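Local coordinates for type C neurotoxin (Clostridium botulinum, PDB 3PME), which probably binds gangliosides and phospholipid at the neuronal membrane through this receptor-binding domain of a C/D mosaic botulinum neurotoxin, at residues A[41-46]-A[193-198]. Sequence-based numbering, arbitrary orientation.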
loop_
_atom_site.group_PDB
_atom_site.type_symbol
_atom_site.label_atom_id
_atom_site.label_comp_id
_atom_site.label_asym_id
_atom_site.label_seq_id
_atom_site.Cartn_x
_atom_site.Cartn_y
_atom_site.Cartn_z
ATOM N N ASN A 41 1.938 0.488 14.343
ATOM C CA ASN A 41 0.971 -0.377 15.005
ATOM C C ASN A 41 0.746 -1.683 14.247
ATOM O O ASN A 41 -0.346 -2.263 14.308
ATOM C CB ASN A 41 -0.347 0.367 15.201
ATOM C CG ASN A 41 -0.176 1.621 16.048
ATOM O OD1 ASN A 41 0.563 1.611 17.040
ATOM N ND2 ASN A 41 -0.850 2.701 15.664
ATOM N N ASP A 42 1.772 -2.152 13.534
ATOM C CA ASP A 42 1.623 -3.389 12.765
ATOM C C ASP A 42 2.124 -4.631 13.488
ATOM O O ASP A 42 2.830 -4.547 14.494
ATOM C CB ASP A 42 2.170 -3.279 11.322
ATOM C CG ASP A 42 3.669 -3.451 11.219
ATOM O OD1 ASP A 42 4.316 -4.037 12.116
ATOM O OD2 ASP A 42 4.205 -3.007 10.185
ATOM N N PHE A 43 1.686 -5.784 13.001
ATOM C CA PHE A 43 2.212 -7.055 13.441
ATOM C C PHE A 43 2.153 -8.047 12.292
ATOM O O PHE A 43 1.324 -7.918 11.384
ATOM C CB PHE A 43 1.536 -7.573 14.723
ATOM C CG PHE A 43 0.032 -7.649 14.659
ATOM C CD1 PHE A 43 -0.750 -6.572 15.059
ATOM C CD2 PHE A 43 -0.595 -8.811 14.245
ATOM C CE1 PHE A 43 -2.136 -6.647 15.028
ATOM C CE2 PHE A 43 -1.989 -8.897 14.215
ATOM C CZ PHE A 43 -2.752 -7.813 14.609
ATOM N N LYS A 44 3.063 -9.008 12.313
ATOM C CA LYS A 44 3.223 -9.943 11.221
ATOM C C LYS A 44 2.882 -11.344 11.693
ATOM O O LYS A 44 3.343 -11.785 12.751
ATOM C CB LYS A 44 4.675 -9.894 10.736
ATOM C CG LYS A 44 4.976 -10.712 9.500
ATOM C CD LYS A 44 6.464 -10.626 9.152
ATOM C CE LYS A 44 6.784 -11.387 7.880
ATOM N NZ LYS A 44 8.241 -11.324 7.572
ATOM N N LEU A 45 2.064 -12.039 10.912
ATOM C CA LEU A 45 1.795 -13.448 11.149
ATOM C C LEU A 45 2.477 -14.238 10.040
ATOM O O LEU A 45 2.078 -14.157 8.876
ATOM C CB LEU A 45 0.291 -13.711 11.171
ATOM C CG LEU A 45 -0.508 -12.809 12.113
ATOM C CD1 LEU A 45 -2.000 -13.103 12.010
ATOM C CD2 LEU A 45 -0.029 -12.974 13.551
ATOM N N SER A 46 3.521 -14.982 10.395
ATOM C CA SER A 46 4.340 -15.655 9.385
ATOM C C SER A 46 4.625 -17.114 9.707
ATOM O O SER A 46 5.241 -17.819 8.906
ATOM C CB SER A 46 5.655 -14.901 9.167
ATOM O OG SER A 46 6.418 -14.816 10.363
ATOM N N LEU A 193 1.315 -12.599 6.445
ATOM C CA LEU A 193 0.490 -11.409 6.312
ATOM C C LEU A 193 0.799 -10.437 7.428
ATOM O O LEU A 193 1.380 -10.807 8.456
ATOM C CB LEU A 193 -1.003 -11.769 6.333
ATOM C CG LEU A 193 -1.580 -12.316 7.638
ATOM C CD1 LEU A 193 -2.054 -11.205 8.547
ATOM C CD2 LEU A 193 -2.733 -13.255 7.341
ATOM N N TRP A 194 0.384 -9.194 7.221
ATOM C CA TRP A 194 0.572 -8.126 8.190
ATOM C C TRP A 194 -0.781 -7.507 8.445
ATOM O O TRP A 194 -1.596 -7.397 7.528
ATOM C CB TRP A 194 1.486 -7.027 7.631
ATOM C CG TRP A 194 2.903 -7.417 7.327
ATOM C CD1 TRP A 194 4.002 -7.097 8.063
ATOM C CD2 TRP A 194 3.382 -8.144 6.178
ATOM N NE1 TRP A 194 5.139 -7.592 7.458
ATOM C CE2 TRP A 194 4.789 -8.234 6.301
ATOM C CE3 TRP A 194 2.767 -8.716 5.060
ATOM C CZ2 TRP A 194 5.585 -8.892 5.360
ATOM C CZ3 TRP A 194 3.561 -9.370 4.121
ATOM C CH2 TRP A 194 4.962 -9.450 4.281
ATOM N N ILE A 195 -1.002 -7.084 9.685
ATOM C CA ILE A 195 -2.184 -6.308 10.049
ATOM C C ILE A 195 -1.693 -5.056 10.762
ATOM O O ILE A 195 -0.659 -5.087 11.435
ATOM C CB ILE A 195 -3.099 -7.120 10.976
ATOM C CG1 ILE A 195 -3.774 -8.239 10.178
ATOM C CG2 ILE A 195 -4.172 -6.222 11.638
ATOM C CD1 ILE A 195 -4.463 -9.279 11.048
ATOM N N ARG A 196 -2.401 -3.947 10.621
ATOM C CA ARG A 196 -2.081 -2.780 11.444
ATOM C C ARG A 196 -3.321 -2.028 11.895
ATOM O O ARG A 196 -4.372 -2.099 11.263
ATOM C CB ARG A 196 -1.112 -1.830 10.734
ATOM C CG ARG A 196 -1.770 -0.899 9.703
ATOM C CD ARG A 196 -0.686 -0.011 9.131
ATOM N NE ARG A 196 -1.172 1.193 8.470
ATOM C CZ ARG A 196 -1.324 1.309 7.161
ATOM N NH1 ARG A 196 -1.061 0.280 6.358
ATOM N NH2 ARG A 196 -1.716 2.460 6.644
ATOM N N ASP A 197 -3.173 -1.299 12.990
ATOM C CA ASP A 197 -4.204 -0.409 13.508
ATOM C C ASP A 197 -5.527 -1.136 13.759
ATOM O O ASP A 197 -6.596 -0.674 13.362
ATOM C CB ASP A 197 -4.384 0.809 12.594
ATOM C CG ASP A 197 -3.131 1.668 12.518
ATOM O OD1 ASP A 197 -2.806 2.332 13.523
ATOM O OD2 ASP A 197 -2.478 1.677 11.462
ATOM N N PHE A 198 -5.449 -2.270 14.439
ATOM C CA PHE A 198 -6.660 -3.028 14.744
ATOM C C PHE A 198 -7.497 -2.346 15.837
ATOM O O PHE A 198 -6.999 -2.108 16.950
ATOM C CB PHE A 198 -6.342 -4.461 15.156
ATOM C CG PHE A 198 -7.567 -5.321 15.267
ATOM C CD1 PHE A 198 -8.246 -5.432 16.476
ATOM C CD2 PHE A 198 -8.050 -5.987 14.158
ATOM C CE1 PHE A 198 -9.392 -6.203 16.578
ATOM C CE2 PHE A 198 -9.202 -6.767 14.245
ATOM C CZ PHE A 198 -9.875 -6.872 15.457
HETATM O O HOH W 1 -2.833 -2.982 15.590
HETATM O O HOH W 2 0.334 1.926 12.426
#
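Strands 42-45 and 193-198 run antiparallel at 154°, with Phe43-Ile195 and Leu45-Leu193 as hydrogen-bonded pairs; Phe43 N reaches Ile195 O at 2.9 Å. On the sheet face shared with Asp42 and Arg196, the fully extended Lys44 chain, its CG anti to the backbone N, lies alongside the Trp194 indole. Lys44 CG makes a CH-pi contact over the five-membered ring, 4.0 Å from its centroid, while CE continues to Trp194 CZ2 at 3.7 Å; Lys76 adds a cation-pi contact. On the other face, Phe43 CG stands between its backbone N and carbonyl carbon (chi1 54°), bringing the ring against Ile195, whose CB makes a CH-pi contact over its face and whose CG2 meets CZ at 3.7 Å. Leu45 CD1 and Leu193 CD1 touch beside them, and Ile90 packs on both leucines. At the strand end, Asn41 ND2 donates to Asp197 OD1 (2.9 Å, 168°), from above the carboxylate plane, while Asn41 OD1 accepts from Asn12 N. Water joins Asn41 N to Asp197 OD2, which also forms a salt bridge, with only a weak hydrogen bond, to Arg196 NE; Arg196 NH2 bonds Gln217 O. The pairing thus joins two strands of the lectin-like N-terminal domain through an apolar face and a polar end, where the guanidinium probably stabilises anionic Asp197.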